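Local coordinates for protein trichomaglin (Trichosanthes lepiniana, PDB 1SGL) that probably cleaves RNA as an S-like ribonuclease of the T2 family, at residues H43-E48 against K121-L126; L181-D184 against K188-D191. All coordinates share one frame; numbering follows the deposited sequence.

The two contacts lie on one antiparallel sheet, their centres about 11 Å apart, and follow each other along the chain, contact 1 closing before contact 2 opens. Contact 1 sets helix 116-129 against strand 40-47; contact 2 is the hairpin of strands 176-184 and 189-190. Strand 7-14 runs between them, pairing with both 40-47 and 176-184. The contacts also meet directly, since Leu126 CD2 of contact 1 packs 4.0 Å from Phe183 CE2 of contact 2. The hydrophobic layer under helix 116-129 thus continues to the hairpin, while contact 1 also carries, across the sheet from the helix, the probable active-site face of the ribonuclease.

Contact 1: residues H43-E48 against K121-L126; sequences HGLRPE and KKTLKL. With SO4 (sulfate ion), chain B; SO4 (sulfate ion), chain D.
Leu45 and Thr123 join strand 40-47 to helix 116-129, a helix-on-sheet contact in the alpha+beta fold of the T2 ribonucleases. The van der Waals contact is small and buried. Leu45 CB and CD2 lie beside the Thr123 hydroxyl, the closest approach being CB to OG1 at 3.4 Å; the apolar pair is Leu45 CD1 and Leu126 CD1, 4.3 Å apart. CG lies anti to the backbone N (chi1 178°), which carries the branch toward the helix; the Leu45 and Thr123 side chains pass each other running in opposite directions. A branched, wholly apolar leucine suits this buried layer, where it also touches Ile113.

No hydrogen bond links 43-48 to 121-126 directly; the helix reaches the strand one turn earlier, where Tyr119 OH is hydrogen-bonded to Leu45 O. Thr123 OG1, beside its own backbone N, bonds to the carbonyl of Tyr119, so a threonine can be buried with its polar atom satisfied.

The strand's other face binds anions. His43 and Gly44 both face Ala11 in a classic beta bulge, and His43 and Arg46 lie on the same side, away from the helix. The sequence around His43 matches the first conserved active-site segment of the family, and the two sulfates, probably from the crystallisation liquor, may mimic RNA phosphates. Lys167, Ser180, His105 and Gln101 supply further bonds to the pair of ions. Arg46, extended beyond CG, presents its guanidinium edge to one, NH2 lying 3.2 Å from O4 with a weak second bond to O2. The other is met at the imidazole edge: His43 NE2 donates to O3 at 2.8 Å, nearly straight at 172°.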
ATOM      1  N   HIS A  43       0.628   1.826  -1.246  1.00 19.59           N
ATOM      2  CA  HIS A  43       2.023   1.928  -1.633  1.00 21.01           C
ATOM      3  C   HIS A  43       2.078   1.469  -3.093  1.00 21.11           C
ATOM      4  O   HIS A  43       2.720   2.106  -3.922  1.00 22.87           O
ATOM      5  CB  HIS A  43       2.935   1.037  -0.796  1.00 21.48           C
ATOM      6  CG  HIS A  43       4.362   1.088  -1.242  1.00 24.87           C
ATOM      7  ND1 HIS A  43       5.178   2.171  -0.992  1.00 25.78           N
ATOM      8  CD2 HIS A  43       5.082   0.248  -2.025  1.00 25.16           C
ATOM      9  CE1 HIS A  43       6.337   2.000  -1.605  1.00 26.59           C
ATOM     10  NE2 HIS A  43       6.305   0.842  -2.240  1.00 25.88           N
ATOM     11  N   GLY A  44       1.389   0.369  -3.403  1.00 20.87           N
ATOM     12  CA  GLY A  44       1.372  -0.133  -4.770  1.00 21.95           C
ATOM     13  C   GLY A  44       0.778  -1.523  -4.961  1.00 23.06           C
ATOM     14  O   GLY A  44       0.582  -2.276  -4.000  1.00 22.78           O
ATOM     15  N   LEU A  45       0.481  -1.851  -6.215  1.00 22.48           N
ATOM     16  CA  LEU A  45      -0.073  -3.143  -6.595  1.00 22.71           C
ATOM     17  C   LEU A  45       0.993  -3.841  -7.443  1.00 24.00           C
ATOM     18  O   LEU A  45       1.621  -3.208  -8.294  1.00 24.02           O
ATOM     19  CB  LEU A  45      -1.335  -2.949  -7.434  1.00 22.91           C
ATOM     20  CG  LEU A  45      -2.005  -4.228  -7.950  1.00 24.75           C
ATOM     21  CD1 LEU A  45      -2.810  -4.870  -6.825  1.00 23.83           C
ATOM     22  CD2 LEU A  45      -2.910  -3.903  -9.120  1.00 25.10           C
ATOM     23  N   ARG A  46       1.207  -5.133  -7.227  1.00 24.16           N
ATOM     24  CA  ARG A  46       2.219  -5.837  -8.004  1.00 25.08           C
ATOM     25  C   ARG A  46       1.953  -7.329  -8.120  1.00 26.09           C
ATOM     26  O   ARG A  46       1.255  -7.908  -7.289  1.00 23.66           O
ATOM     27  CB  ARG A  46       3.600  -5.627  -7.381  1.00 25.00           C
ATOM     28  CG  ARG A  46       3.814  -6.361  -6.066  1.00 24.01           C
ATOM     29  CD  ARG A  46       5.204  -6.108  -5.517  1.00 26.43           C
ATOM     30  NE  ARG A  46       5.597  -7.083  -4.494  1.00 28.39           N
ATOM     31  CZ  ARG A  46       5.280  -7.002  -3.205  1.00 28.63           C
ATOM     32  NH1 ARG A  46       4.554  -5.987  -2.748  1.00 28.49           N
ATOM     33  NH2 ARG A  46       5.708  -7.933  -2.365  1.00 29.73           N
ATOM     34  N   PRO A  47       2.491  -7.964  -9.175  1.00 28.05           N
ATOM     35  CA  PRO A  47       2.314  -9.407  -9.388  1.00 29.54           C
ATOM     36  C   PRO A  47       3.166 -10.119  -8.346  1.00 30.99           C
ATOM     37  O   PRO A  47       4.272  -9.671  -8.048  1.00 31.14           O
ATOM     38  CB  PRO A  47       2.867  -9.629 -10.797  1.00 29.85           C
ATOM     39  CG  PRO A  47       2.735  -8.262 -11.458  1.00 29.91           C
ATOM     40  CD  PRO A  47       3.134  -7.334 -10.342  1.00 28.79           C
ATOM     41  N   GLU A  48       2.662 -11.210  -7.781  1.00 32.72           N
ATOM     42  CA  GLU A  48       3.430 -11.953  -6.789  1.00 35.13           C
ATOM     43  C   GLU A  48       4.284 -13.023  -7.471  1.00 37.06           C
ATOM     44  O   GLU A  48       3.763 -14.013  -7.982  1.00 36.65           O
ATOM     45  CB  GLU A  48       2.489 -12.599  -5.768  1.00 35.89           C
ATOM     46  CG  GLU A  48       3.185 -13.508  -4.764  1.00 37.29           C
ATOM     47  CD  GLU A  48       2.267 -13.947  -3.630  1.00 38.31           C
ATOM     48  OE1 GLU A  48       1.121 -14.352  -3.905  1.00 36.60           O
ATOM     49  OE2 GLU A  48       2.699 -13.893  -2.461  1.00 40.10           O
ATOM     50  N   LYS A 121      -6.775   2.756 -11.953  1.00 26.72           N
ATOM     51  CA  LYS A 121      -8.199   2.532 -11.757  1.00 27.19           C
ATOM     52  C   LYS A 121      -8.430   1.272 -10.925  1.00 26.84           C
ATOM     53  O   LYS A 121      -9.193   1.288  -9.964  1.00 25.32           O
ATOM     54  CB  LYS A 121      -8.898   2.371 -13.098  1.00 29.48           C
ATOM     55  CG  LYS A 121     -10.372   2.061 -12.982  1.00 31.52           C
ATOM     56  CD  LYS A 121     -10.987   1.884 -14.361  1.00 35.58           C
ATOM     57  CE  LYS A 121     -12.484   1.632 -14.270  1.00 36.58           C
ATOM     58  NZ  LYS A 121     -13.097   1.480 -15.619  1.00 38.86           N
ATOM     59  N   LYS A 122      -7.770   0.182 -11.304  1.00 25.66           N
ATOM     60  CA  LYS A 122      -7.925  -1.083 -10.591  1.00 26.14           C
ATOM     61  C   LYS A 122      -7.382  -1.019  -9.170  1.00 24.58           C
ATOM     62  O   LYS A 122      -7.991  -1.536  -8.237  1.00 24.12           O
ATOM     63  CB  LYS A 122      -7.211  -2.212 -11.329  1.00 27.91           C
ATOM     64  CG  LYS A 122      -7.951  -3.526 -11.227  1.00 32.19           C
ATOM     65  CD  LYS A 122      -9.230  -3.440 -12.052  1.00 35.46           C
ATOM     66  CE  LYS A 122     -10.238  -4.497 -11.651  1.00 37.48           C
ATOM     67  NZ  LYS A 122     -10.726  -4.268 -10.263  1.00 40.26           N
ATOM     68  N   THR A 123      -6.222  -0.401  -9.009  1.00 23.07           N
ATOM     69  CA  THR A 123      -5.626  -0.299  -7.692  1.00 21.90           C
ATOM     70  C   THR A 123      -6.528   0.490  -6.741  1.00 21.17           C
ATOM     71  O   THR A 123      -6.726   0.093  -5.596  1.00 19.76           O
ATOM     72  CB  THR A 123      -4.237   0.351  -7.769  1.00 21.53           C
ATOM     73  OG1 THR A 123      -3.375  -0.467  -8.579  1.00 20.98           O
ATOM     74  CG2 THR A 123      -3.636   0.487  -6.372  1.00 20.61           C
ATOM     75  N   LEU A 124      -7.090   1.595  -7.222  1.00 22.05           N
ATOM     76  CA  LEU A 124      -7.977   2.411  -6.395  1.00 23.33           C
ATOM     77  C   LEU A 124      -9.295   1.694  -6.088  1.00 24.02           C
ATOM     78  O   LEU A 124      -9.815   1.784  -4.973  1.00 23.29           O
ATOM     79  CB  LEU A 124      -8.254   3.751  -7.083  1.00 23.37           C
ATOM     80  CG  LEU A 124      -7.066   4.722  -7.045  1.00 23.46           C
ATOM     81  CD1 LEU A 124      -7.341   5.927  -7.932  1.00 24.42           C
ATOM     82  CD2 LEU A 124      -6.825   5.166  -5.605  1.00 22.21           C
ATOM     83  N   LYS A 125      -9.832   0.978  -7.071  1.00 24.04           N
ATOM     84  CA  LYS A 125     -11.080   0.249  -6.868  1.00 26.40           C
ATOM     85  C   LYS A 125     -10.915  -0.782  -5.762  1.00 25.16           C
ATOM     86  O   LYS A 125     -11.769  -0.900  -4.888  1.00 25.91           O
ATOM     87  CB  LYS A 125     -11.516  -0.464  -8.152  1.00 29.07           C
ATOM     88  CG  LYS A 125     -12.062   0.455  -9.231  1.00 34.08           C
ATOM     89  CD  LYS A 125     -12.347  -0.303 -10.540  1.00 37.86           C
ATOM     90  CE  LYS A 125     -13.438  -1.359 -10.374  1.00 41.15           C
ATOM     91  NZ  LYS A 125     -13.103  -2.430  -9.385  1.00 43.13           N
ATOM     92  N   LEU A 126      -9.816  -1.531  -5.808  1.00 24.09           N
ATOM     93  CA  LEU A 126      -9.565  -2.551  -4.800  1.00 24.17           C
ATOM     94  C   LEU A 126      -9.407  -1.948  -3.413  1.00 22.83           C
ATOM     95  O   LEU A 126      -9.903  -2.500  -2.441  1.00 22.21           O
ATOM     96  CB  LEU A 126      -8.315  -3.363  -5.150  1.00 23.96           C
ATOM     97  CG  LEU A 126      -8.459  -4.297  -6.353  1.00 25.31           C
ATOM     98  CD1 LEU A 126      -7.144  -5.022  -6.595  1.00 25.37           C
ATOM     99  CD2 LEU A 126      -9.577  -5.288  -6.095  1.00 25.32           C
TER
HETATM  100  S   SO4 B 251       8.729  -1.420  -4.282  1.00 54.25           S
HETATM  101  O1  SO4 B 251      10.090  -1.916  -4.005  1.00 55.18           O
HETATM  102  O2  SO4 B 251       8.569  -1.248  -5.737  1.00 54.76           O
HETATM  103  O3  SO4 B 251       8.539  -0.126  -3.608  1.00 55.68           O
HETATM  104  O4  SO4 B 251       7.725  -2.380  -3.779  1.00 55.34           O
HETATM  105  S   SO4 D 253       5.329  -8.012   1.332  1.00 81.83           S
HETATM  106  O1  SO4 D 253       6.664  -7.384   1.395  1.00 81.58           O
HETATM  107  O2  SO4 D 253       4.359  -7.064   0.743  1.00 80.97           O
HETATM  108  O3  SO4 D 253       4.911  -8.369   2.703  1.00 81.59           O
HETATM  109  O4  SO4 D 253       5.394  -9.227   0.494  1.00 81.12           O

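Contact 2: residues L181-D184 against K188-D191; sequences LCFD and KPRD
Asp184 and Lys188 close a short antiparallel beta hairpin, strand 176-184 returning as 189-190 at the border of the sheet, through a two-way exchange of bonds. Asp184 N donates to Lys188 O at 3.0 Å, and Lys188 N donates to Asp184 OD1 at 3.0 Å, arriving from above the carboxylate plane, 51° out of it. OD1 also takes a weak bond from Asp186 N, so an aspartate here serves the turn as an acceptor, while Lys188 reaches back with NZ to Asp186 O.

Further along, Arg190 N donates to Cys182 O at 3.0 Å. The return bond is replaced by a water, which accepts from Cys182 N at 3.0 Å and donates to Arg190 O at 2.8 Å, satisfying both across the widened gap. The Cys182-Cys192 disulfide ties the same end covalently. Between these pairs, Phe183 and Pro189 form a non-hydrogen-bonded pair. Proline, lacking an N-H, costs no bond at this position, and its CG packs 3.8 Å from Phe183 CE2. The backbone of Phe183 pairs instead with Phe8 of strand 7-14.

Asp184 OD2 is met by charge. Bent at chi2, the exposed Arg190 brings its guanidinium up to the carboxylate, the two planes being 81° apart. OD2 lies over one guanidinium face, 2.9 Å from NH2; the salt bridge rests on charge alone, because no N-H points at OD2. One in-plane N-H is used within the strand itself: Arg190 NH1 donates to Pro189 O at 2.7 Å, in a bent bond (139°).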
ATOM      1  N   LEU A 181      -2.721  -7.217   1.014  1.00 17.69           N
ATOM      2  CA  LEU A 181      -3.846  -8.082   0.690  1.00 18.81           C
ATOM      3  C   LEU A 181      -3.479  -8.812  -0.598  1.00 17.58           C
ATOM      4  O   LEU A 181      -2.815  -8.254  -1.478  1.00 16.33           O
ATOM      5  CB  LEU A 181      -5.140  -7.279   0.480  1.00 18.06           C
ATOM      6  CG  LEU A 181      -5.716  -6.491   1.663  1.00 19.31           C
ATOM      7  CD1 LEU A 181      -6.950  -5.729   1.209  1.00 22.38           C
ATOM      8  CD2 LEU A 181      -6.063  -7.429   2.800  1.00 21.49           C
ATOM      9  N   CYS A 182      -3.901 -10.061  -0.707  1.00 17.22           N
ATOM     10  CA  CYS A 182      -3.603 -10.846  -1.892  1.00 17.82           C
ATOM     11  C   CYS A 182      -4.882 -11.074  -2.704  1.00 18.00           C
ATOM     12  O   CYS A 182      -5.973 -11.173  -2.140  1.00 19.42           O
ATOM     13  CB  CYS A 182      -2.921 -12.154  -1.460  1.00 17.66           C
ATOM     14  SG  CYS A 182      -1.329 -11.772  -0.640  1.00 22.37           S
ATOM     15  N   PHE A 183      -4.747 -11.110  -4.027  1.00 18.72           N
ATOM     16  CA  PHE A 183      -5.892 -11.302  -4.926  1.00 19.89           C
ATOM     17  C   PHE A 183      -5.526 -12.224  -6.094  1.00 21.43           C
ATOM     18  O   PHE A 183      -4.360 -12.278  -6.496  1.00 21.07           O
ATOM     19  CB  PHE A 183      -6.343  -9.957  -5.529  1.00 18.81           C
ATOM     20  CG  PHE A 183      -6.752  -8.925  -4.515  1.00 18.27           C
ATOM     21  CD1 PHE A 183      -5.806  -8.088  -3.931  1.00 17.71           C
ATOM     22  CD2 PHE A 183      -8.089  -8.779  -4.158  1.00 17.13           C
ATOM     23  CE1 PHE A 183      -6.185  -7.111  -3.006  1.00 16.43           C
ATOM     24  CE2 PHE A 183      -8.482  -7.811  -3.237  1.00 17.57           C
ATOM     25  CZ  PHE A 183      -7.528  -6.973  -2.660  1.00 18.37           C
ATOM     26  N   ASP A 184      -6.508 -12.934  -6.652  1.00 22.48           N
ATOM     27  CA  ASP A 184      -6.209 -13.779  -7.808  1.00 25.04           C
ATOM     28  C   ASP A 184      -6.345 -12.950  -9.088  1.00 26.09           C
ATOM     29  O   ASP A 184      -6.621 -11.751  -9.022  1.00 24.89           O
ATOM     30  CB  ASP A 184      -7.108 -15.027  -7.873  1.00 25.21           C
ATOM     31  CG  ASP A 184      -8.583 -14.705  -7.919  1.00 25.68           C
ATOM     32  OD1 ASP A 184      -8.982 -13.655  -8.457  1.00 26.65           O
ATOM     33  OD2 ASP A 184      -9.361 -15.537  -7.419  1.00 29.04           O
ATOM     34  N   LYS A 188     -10.246 -11.371  -6.945  1.00 26.61           N
ATOM     35  CA  LYS A 188     -11.027 -11.794  -5.794  1.00 26.22           C
ATOM     36  C   LYS A 188     -10.004 -12.032  -4.686  1.00 24.69           C
ATOM     37  O   LYS A 188      -8.899 -12.515  -4.946  1.00 24.11           O
ATOM     38  CB  LYS A 188     -11.794 -13.088  -6.082  1.00 28.37           C
ATOM     39  CG  LYS A 188     -13.162 -12.871  -6.713  1.00 34.36           C
ATOM     40  CD  LYS A 188     -13.067 -12.141  -8.045  1.00 38.11           C
ATOM     41  CE  LYS A 188     -14.455 -11.769  -8.570  1.00 41.65           C
ATOM     42  NZ  LYS A 188     -14.396 -11.076  -9.890  1.00 42.55           N
ATOM     43  N   PRO A 189     -10.354 -11.687  -3.440  1.00 23.62           N
ATOM     44  CA  PRO A 189      -9.430 -11.880  -2.315  1.00 23.33           C
ATOM     45  C   PRO A 189      -9.002 -13.329  -2.098  1.00 22.69           C
ATOM     46  O   PRO A 189      -9.782 -14.261  -2.281  1.00 20.15           O
ATOM     47  CB  PRO A 189     -10.215 -11.323  -1.126  1.00 23.39           C
ATOM     48  CG  PRO A 189     -11.059 -10.239  -1.769  1.00 23.47           C
ATOM     49  CD  PRO A 189     -11.546 -10.933  -3.018  1.00 22.63           C
ATOM     50  N   ARG A 190      -7.749 -13.491  -1.697  1.00 22.20           N
ATOM     51  CA  ARG A 190      -7.158 -14.795  -1.430  1.00 22.18           C
ATOM     52  C   ARG A 190      -6.239 -14.655  -0.224  1.00 21.59           C
ATOM     53  O   ARG A 190      -5.575 -13.629  -0.063  1.00 21.39           O
ATOM     54  CB  ARG A 190      -6.339 -15.250  -2.645  1.00 23.80           C
ATOM     55  CG  ARG A 190      -7.179 -15.709  -3.813  1.00 26.21           C
ATOM     56  CD  ARG A 190      -7.841 -17.044  -3.494  1.00 28.71           C
ATOM     57  NE  ARG A 190      -8.692 -17.524  -4.575  1.00 31.99           N
ATOM     58  CZ  ARG A 190      -9.931 -17.102  -4.794  1.00 34.62           C
ATOM     59  NH1 ARG A 190     -10.468 -16.188  -4.001  1.00 37.53           N
ATOM     60  NH2 ARG A 190     -10.633 -17.591  -5.810  1.00 36.41           N
ATOM     61  N   ASP A 191      -6.190 -15.671   0.626  1.00 21.56           N
ATOM     62  CA  ASP A 191      -5.313 -15.597   1.787  1.00 23.17           C
ATOM     63  C   ASP A 191      -3.882 -15.376   1.313  1.00 24.56           C
ATOM     64  O   ASP A 191      -3.451 -15.969   0.322  1.00 23.11           O
ATOM     65  CB  ASP A 191      -5.319 -16.898   2.595  1.00 24.48           C
ATOM     66  CG  ASP A 191      -6.668 -17.228   3.186  1.00 26.77           C
ATOM     67  OD1 ASP A 191      -7.377 -16.317   3.657  1.00 26.38           O
ATOM     68  OD2 ASP A 191      -7.007 -18.427   3.194  1.00 31.18           O
TER
HETATM   69  O   HOH W   1      -5.503 -11.292   1.451  1.00 13.72           O